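Local coordinates for protein fanconi-associated nuclease 1 homolog (Pseudomonas aeruginosa, PDB 5Y7Q) that is a bacterial homolog of Fanconi-associated nuclease 1, a member of the VRR-NUC nuclease family, with a bound nucleic acid in the model, at residues D446-R451 with R514-I519; L508-E513 with L559-E564. All blocks are in the same frame, centred on the assembly; numbering follows the deposited sequence.

Contact 1 (D446-R451 with R514-I519); sequences DFRQRR and RLLEDI
Arg448 and Leu516 bring the two backbones nearest, their CA atoms 7.2 Å apart, where the short helix 447-450 faces the last turn of helix 505-517 and the start of the next helix at Ile519. The gap is bridged by side chains alone, with no hydrogen bond between the segments. Leu516 stands in the middle and serves two neighbours with its two methyl groups. Leu516 CD1 lies over one face of the Arg448 guanidinium, 3.6 Å from Arg448 NE, and also touches CG of that arginine, while the two side chains run roughly at right angles. Arg448 gets there by leaving its backbone with CG anti to N (chi1 -156°) and then bending at chi2 and chi3. Its NH2 forms a salt bridge with Glu513, three residues before Leu516 on the same helix, so the polar tip is held while its face rests on a hydrocarbon. Leu516 CD2 approaches the edge of the Phe447 ring, 4.2 Å from Phe447 CE2. Ile519 CD1 meets Phe447 CE2 obliquely, again at 4.2 Å. One face of the Phe447 ring is taken by Arg451 of its own segment, whose CD lies 3.6 Å above the ring plane, offset toward the rim; a salt bridge to Asp441 holds Arg451. This is plain helix-to-helix packing, joining helix 447-450 to the C-terminal end of helix 505-517. Around this contact, Phe455 of helix 452-460 packs on both Arg448 and Leu516, and Phe415 of helix 409-418 also packs on Leu516.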
loop_
_atom_site.group_PDB
_atom_site.type_symbol
_atom_site.label_atom_id
_atom_site.label_comp_id
_atom_site.label_asym_id
_atom_site.label_seq_id
_atom_site.Cartn_x
_atom_site.Cartn_y
_atom_site.Cartn_z
ATOM N N ASP A 446 -3.524 13.153 -15.307
ATOM C CA ASP A 446 -2.731 13.497 -16.482
ATOM C C ASP A 446 -1.360 12.812 -16.499
ATOM O O ASP A 446 -0.453 13.278 -17.194
ATOM C CB ASP A 446 -2.610 15.017 -16.636
ATOM C CG ASP A 446 -1.930 15.677 -15.475
ATOM O OD1 ASP A 446 -1.696 14.998 -14.452
ATOM O OD2 ASP A 446 -1.640 16.888 -15.592
ATOM N N PHE A 447 -1.165 11.777 -15.679
ATOM C CA PHE A 447 0.055 10.975 -15.758
ATOM C C PHE A 447 0.449 10.639 -17.191
ATOM O O PHE A 447 1.608 10.813 -17.581
ATOM C CB PHE A 447 -0.134 9.677 -14.987
ATOM C CG PHE A 447 0.919 8.637 -15.281
ATOM C CD1 PHE A 447 2.125 8.643 -14.615
ATOM C CD2 PHE A 447 0.688 7.630 -16.197
ATOM C CE1 PHE A 447 3.079 7.673 -14.867
ATOM C CE2 PHE A 447 1.650 6.669 -16.460
ATOM C CZ PHE A 447 2.836 6.688 -15.791
ATOM N N ARG A 448 -0.500 10.131 -17.986
ATOM C CA ARG A 448 -0.201 9.839 -19.383
ATOM C C ARG A 448 0.063 11.113 -20.174
ATOM O O ARG A 448 1.005 11.161 -20.975
ATOM C CB ARG A 448 -1.341 9.055 -20.025
ATOM C CG ARG A 448 -0.892 8.225 -21.228
ATOM C CD ARG A 448 -1.583 8.627 -22.526
ATOM N NE ARG A 448 -1.805 7.463 -23.382
ATOM C CZ ARG A 448 -1.110 7.186 -24.481
ATOM N NH1 ARG A 448 -0.144 8.002 -24.892
ATOM N NH2 ARG A 448 -1.395 6.095 -25.178
ATOM N N GLN A 449 -0.755 12.153 -19.973
ATOM C CA GLN A 449 -0.555 13.396 -20.719
ATOM C C GLN A 449 0.829 13.975 -20.456
ATOM O O GLN A 449 1.548 14.324 -21.399
ATOM C CB GLN A 449 -1.639 14.424 -20.377
ATOM C CG GLN A 449 -1.776 15.539 -21.428
ATOM C CD GLN A 449 -2.227 16.869 -20.835
ATOM O OE1 GLN A 449 -2.424 16.988 -19.623
ATOM N NE2 GLN A 449 -2.378 17.881 -21.690
ATOM N N ARG A 450 1.221 14.078 -19.176
ATOM C CA ARG A 450 2.532 14.628 -18.824
ATOM C C ARG A 450 3.632 13.936 -19.618
ATOM O O ARG A 450 4.644 14.550 -19.976
ATOM C CB ARG A 450 2.805 14.472 -17.314
ATOM C CG ARG A 450 1.892 15.232 -16.321
ATOM C CD ARG A 450 2.329 16.684 -16.087
ATOM N NE ARG A 450 3.218 16.862 -14.935
ATOM C CZ ARG A 450 3.908 17.981 -14.683
ATOM N NH1 ARG A 450 3.822 19.023 -15.507
ATOM N NH2 ARG A 450 4.691 18.057 -13.608
ATOM N N ARG A 451 3.452 12.643 -19.868
ATOM C CA ARG A 451 4.428 11.775 -20.504
ATOM C C ARG A 451 4.136 11.506 -21.968
ATOM O O ARG A 451 4.851 10.706 -22.581
ATOM C CB ARG A 451 4.532 10.466 -19.724
ATOM C CG ARG A 451 5.297 10.656 -18.425
ATOM C CD ARG A 451 4.709 9.874 -17.295
ATOM N NE ARG A 451 5.767 9.424 -16.403
ATOM C CZ ARG A 451 6.090 10.026 -15.265
ATOM N NH1 ARG A 451 5.419 11.104 -14.884
ATOM N NH2 ARG A 451 7.082 9.543 -14.511
ATOM N N ARG A 514 -5.831 -0.089 -22.504
ATOM C CA ARG A 514 -6.854 -0.212 -21.465
ATOM C C ARG A 514 -6.266 0.034 -20.080
ATOM O O ARG A 514 -6.876 0.719 -19.249
ATOM C CB ARG A 514 -7.530 -1.584 -21.517
ATOM C CG ARG A 514 -8.765 -1.687 -20.613
ATOM C CD ARG A 514 -9.443 -3.047 -20.706
ATOM N NE ARG A 514 -9.868 -3.543 -19.398
ATOM C CZ ARG A 514 -11.082 -3.377 -18.878
ATOM N NH1 ARG A 514 -12.032 -2.714 -19.552
ATOM N NH2 ARG A 514 -11.339 -3.880 -17.671
ATOM N N LEU A 515 -5.080 -0.521 -19.814
ATOM C CA LEU A 515 -4.413 -0.286 -18.537
ATOM C C LEU A 515 -4.117 1.197 -18.329
ATOM O O LEU A 515 -4.456 1.769 -17.282
ATOM C CB LEU A 515 -3.133 -1.114 -18.476
ATOM C CG LEU A 515 -2.354 -1.007 -17.174
ATOM C CD1 LEU A 515 -3.285 -1.187 -15.966
ATOM C CD2 LEU A 515 -1.262 -2.048 -17.184
ATOM N N LEU A 516 -3.493 1.839 -19.329
ATOM C CA LEU A 516 -3.186 3.267 -19.222
ATOM C C LEU A 516 -4.425 4.093 -18.927
ATOM O O LEU A 516 -4.359 5.058 -18.157
ATOM C CB LEU A 516 -2.539 3.787 -20.503
ATOM C CG LEU A 516 -1.016 3.715 -20.563
ATOM C CD1 LEU A 516 -0.535 4.445 -21.813
ATOM C CD2 LEU A 516 -0.356 4.272 -19.300
ATOM N N GLU A 517 -5.558 3.745 -19.552
ATOM C CA GLU A 517 -6.761 4.569 -19.419
ATOM C C GLU A 517 -7.138 4.759 -17.953
ATOM O O GLU A 517 -7.304 5.894 -17.489
ATOM C CB GLU A 517 -7.918 3.956 -20.219
ATOM C CG GLU A 517 -7.909 4.304 -21.715
ATOM C CD GLU A 517 -8.557 5.661 -22.028
ATOM O OE1 GLU A 517 -9.763 5.688 -22.376
ATOM O OE2 GLU A 517 -7.865 6.704 -21.923
ATOM N N ASP A 518 -7.296 3.666 -17.208
ATOM C CA ASP A 518 -7.431 3.718 -15.754
ATOM C C ASP A 518 -6.467 2.688 -15.184
ATOM O O ASP A 518 -6.808 1.511 -15.089
ATOM C CB ASP A 518 -8.876 3.421 -15.341
ATOM C CG ASP A 518 -9.098 3.462 -13.825
ATOM O OD1 ASP A 518 -8.113 3.593 -13.065
ATOM O OD2 ASP A 518 -10.277 3.354 -13.397
ATOM N N ILE A 519 -5.328 3.133 -14.675
ATOM C CA ILE A 519 -4.340 2.205 -14.127
ATOM C C ILE A 519 -4.880 1.478 -12.896
ATOM O O ILE A 519 -4.872 0.241 -12.881
ATOM C CB ILE A 519 -3.014 2.926 -13.830
ATOM C CG1 ILE A 519 -2.242 3.137 -15.131
ATOM C CG2 ILE A 519 -2.198 2.156 -12.807
ATOM C CD1 ILE A 519 -0.874 3.715 -14.946
#

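Contact 2 (L508-E513 with L559-E564); sequences LRAWFE and LQFCRE
A roughly antiparallel helix pair of the VRR-NUC domain forms this contact, in which Trp511 and Ala510 of helix 505-517 meet Phe561 and Cys562 of helix 553-564. The N-to-C directions differ by 150° and the axes of segments 508-513 and 559-564 come within 11.6 Å, a wide spacing that is filled largely by aromatic side chains. Phe561 reaches across with CG anti to its own N (chi1 177°), and the far end of its ring does the touching. Phe561 CE2 lies 3.7 Å from Trp511 CD1, an approach at the edge of both rings, so neither ring lies over the other. Phe561 CZ sits against Ala510, 4.0 Å from Ala510 CB and 3.8 Å from Ala510 O. Between the two helices in sequence come strands 529-533 and 538-545 of the mixed sheet, and strand 569-577 of that sheet follows helix 553-564, lying against it through Val569, which packs on Cys562. On the side of Trp511 next to its indole nitrogen, Cys562 makes a sulfur-aromatic contact: Cys562 SG is 4.0 Å from Trp511 NE1 and lies obliquely, 70° off the normal of the five-membered ring. Met567, in the loop leading to that strand, packs on both Ala510 and Trp511, while Ile411 of helix 409-418 also touches the indole.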
loop_
_atom_site.group_PDB
_atom_site.type_symbol
_atom_site.label_atom_id
_atom_site.label_comp_id
_atom_site.label_asym_id
_atom_site.label_seq_id
_atom_site.Cartn_x
_atom_site.Cartn_y
_atom_site.Cartn_z
ATOM N N LEU A 508 -1.641 -6.741 -27.712
ATOM C CA LEU A 508 -0.805 -6.043 -26.746
ATOM C C LEU A 508 -1.173 -4.577 -26.684
ATOM O O LEU A 508 -1.352 -4.023 -25.598
ATOM C CB LEU A 508 0.668 -6.187 -27.101
ATOM C CG LEU A 508 1.288 -7.510 -26.690
ATOM C CD1 LEU A 508 2.773 -7.336 -26.672
ATOM C CD2 LEU A 508 0.776 -7.924 -25.357
ATOM N N ARG A 509 -1.308 -3.939 -27.836
ATOM C CA ARG A 509 -1.724 -2.546 -27.841
ATOM C C ARG A 509 -3.079 -2.378 -27.167
ATOM O O ARG A 509 -3.256 -1.473 -26.348
ATOM C CB ARG A 509 -1.757 -2.005 -29.270
ATOM C CG ARG A 509 -2.445 -0.682 -29.393
ATOM C CD ARG A 509 -1.775 0.134 -30.451
ATOM N NE ARG A 509 -0.680 0.932 -29.902
ATOM C CZ ARG A 509 0.003 1.828 -30.608
ATOM N NH1 ARG A 509 0.978 2.516 -30.041
ATOM N NH2 ARG A 509 -0.295 2.035 -31.889
ATOM N N ALA A 510 -4.045 -3.243 -27.486
ATOM C CA ALA A 510 -5.369 -3.102 -26.883
ATOM C C ALA A 510 -5.281 -3.144 -25.355
ATOM O O ALA A 510 -5.728 -2.218 -24.662
ATOM C CB ALA A 510 -6.302 -4.187 -27.420
ATOM N N TRP A 511 -4.668 -4.198 -24.816
ATOM C CA TRP A 511 -4.511 -4.304 -23.370
ATOM C C TRP A 511 -3.784 -3.095 -22.800
ATOM O O TRP A 511 -4.226 -2.503 -21.812
ATOM C CB TRP A 511 -3.765 -5.590 -23.014
ATOM C CG TRP A 511 -4.486 -6.798 -23.426
ATOM C CD1 TRP A 511 -5.847 -6.964 -23.501
ATOM C CD2 TRP A 511 -3.909 -8.014 -23.878
ATOM N NE1 TRP A 511 -6.147 -8.226 -23.963
ATOM C CE2 TRP A 511 -4.973 -8.890 -24.205
ATOM C CE3 TRP A 511 -2.599 -8.452 -24.050
ATOM C CZ2 TRP A 511 -4.758 -10.178 -24.676
ATOM C CZ3 TRP A 511 -2.388 -9.735 -24.515
ATOM C CH2 TRP A 511 -3.461 -10.584 -24.825
ATOM N N PHE A 512 -2.667 -2.706 -23.414
ATOM C CA PHE A 512 -1.826 -1.648 -22.850
ATOM C C PHE A 512 -2.573 -0.321 -22.778
ATOM O O PHE A 512 -2.459 0.420 -21.789
ATOM C CB PHE A 512 -0.541 -1.514 -23.673
ATOM C CG PHE A 512 0.390 -2.688 -23.526
ATOM C CD1 PHE A 512 0.083 -3.734 -22.651
ATOM C CD2 PHE A 512 1.575 -2.741 -24.228
ATOM C CE1 PHE A 512 0.929 -4.826 -22.502
ATOM C CE2 PHE A 512 2.434 -3.822 -24.069
ATOM C CZ PHE A 512 2.112 -4.867 -23.213
ATOM N N GLU A 513 -3.370 -0.015 -23.801
ATOM C CA GLU A 513 -4.161 1.205 -23.753
ATOM C C GLU A 513 -5.270 1.106 -22.715
ATOM O O GLU A 513 -5.613 2.114 -22.080
ATOM C CB GLU A 513 -4.732 1.519 -25.135
ATOM C CG GLU A 513 -4.738 3.004 -25.481
ATOM C CD GLU A 513 -3.533 3.424 -26.317
ATOM O OE1 GLU A 513 -3.365 2.906 -27.446
ATOM O OE2 GLU A 513 -2.752 4.275 -25.834
ATOM N N LEU A 559 -13.417 -9.896 -19.360
ATOM C CA LEU A 559 -14.003 -10.831 -20.307
ATOM C C LEU A 559 -14.783 -10.102 -21.390
ATOM O O LEU A 559 -14.692 -10.448 -22.571
ATOM C CB LEU A 559 -14.910 -11.803 -19.574
ATOM C CG LEU A 559 -14.182 -12.835 -18.745
ATOM C CD1 LEU A 559 -15.137 -13.985 -18.553
ATOM C CD2 LEU A 559 -12.958 -13.267 -19.484
ATOM N N GLN A 560 -15.580 -9.107 -21.000
ATOM C CA GLN A 560 -16.307 -8.318 -21.982
ATOM C C GLN A 560 -15.339 -7.655 -22.949
ATOM O O GLN A 560 -15.516 -7.711 -24.171
ATOM C CB GLN A 560 -17.176 -7.278 -21.271
ATOM C CG GLN A 560 -18.096 -6.475 -22.191
ATOM C CD GLN A 560 -18.752 -5.284 -21.486
ATOM O OE1 GLN A 560 -18.790 -5.218 -20.253
ATOM N NE2 GLN A 560 -19.265 -4.335 -22.271
ATOM N N PHE A 561 -14.275 -7.068 -22.416
ATOM C CA PHE A 561 -13.307 -6.382 -23.261
ATOM C C PHE A 561 -12.637 -7.348 -24.224
ATOM O O PHE A 561 -12.478 -7.053 -25.415
ATOM C CB PHE A 561 -12.265 -5.689 -22.391
ATOM C CG PHE A 561 -11.189 -5.025 -23.178
ATOM C CD1 PHE A 561 -11.387 -3.760 -23.705
ATOM C CD2 PHE A 561 -9.984 -5.669 -23.415
ATOM C CE1 PHE A 561 -10.389 -3.131 -24.440
ATOM C CE2 PHE A 561 -8.985 -5.049 -24.161
ATOM C CZ PHE A 561 -9.185 -3.777 -24.672
ATOM N N CYS A 562 -12.234 -8.513 -23.719
ATOM C CA CYS A 562 -11.553 -9.496 -24.554
ATOM C C CYS A 562 -12.474 -10.063 -25.635
ATOM O O CYS A 562 -12.071 -10.185 -26.799
ATOM C CB CYS A 562 -10.997 -10.618 -23.681
ATOM S SG CYS A 562 -9.416 -10.252 -22.892
ATOM N N ARG A 563 -13.707 -10.415 -25.285
ATOM C CA ARG A 563 -14.566 -10.997 -26.305
ATOM C C ARG A 563 -15.247 -9.943 -27.163
ATOM O O ARG A 563 -16.026 -10.308 -28.041
ATOM C CB ARG A 563 -15.605 -11.949 -25.680
ATOM C CG ARG A 563 -16.864 -11.318 -25.068
ATOM C CD ARG A 563 -17.789 -12.400 -24.457
ATOM N NE ARG A 563 -17.300 -12.953 -23.182
ATOM C CZ ARG A 563 -16.620 -14.099 -23.039
ATOM N NH1 ARG A 563 -16.329 -14.859 -24.092
ATOM N NH2 ARG A 563 -16.234 -14.493 -21.828
ATOM N N GLU A 564 -14.983 -8.653 -26.946
ATOM C CA GLU A 564 -15.318 -7.659 -27.964
ATOM C C GLU A 564 -14.200 -7.444 -28.977
ATOM O O GLU A 564 -14.430 -6.815 -30.016
ATOM C CB GLU A 564 -15.676 -6.322 -27.313
ATOM C CG GLU A 564 -17.029 -6.318 -26.618
ATOM C CD GLU A 564 -17.197 -5.152 -25.655
ATOM O OE1 GLU A 564 -16.186 -4.477 -25.338
ATOM O OE2 GLU A 564 -18.344 -4.916 -25.213
#

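How the contacts relate
Both contacts draw on helix 505-517, contact 1 at its C-terminal end and contact 2 one or two turns earlier, with centres about 16 Å apart. Contact 1 is the more buried and lies among helices; contact 2 is partly buried and lies where a helix rests near the mixed sheet. Neither uses a hydrogen bond between its segments, yet the chemistry differs: aliphatic side chains against an arginine and a phenylalanine in the first, aromatic edges and a sulfur in the second. A salt bridge, Arg448 to Glu513, ties one contact to the other, and Arg514 CD packs on Phe561 CG at 3.6 Å.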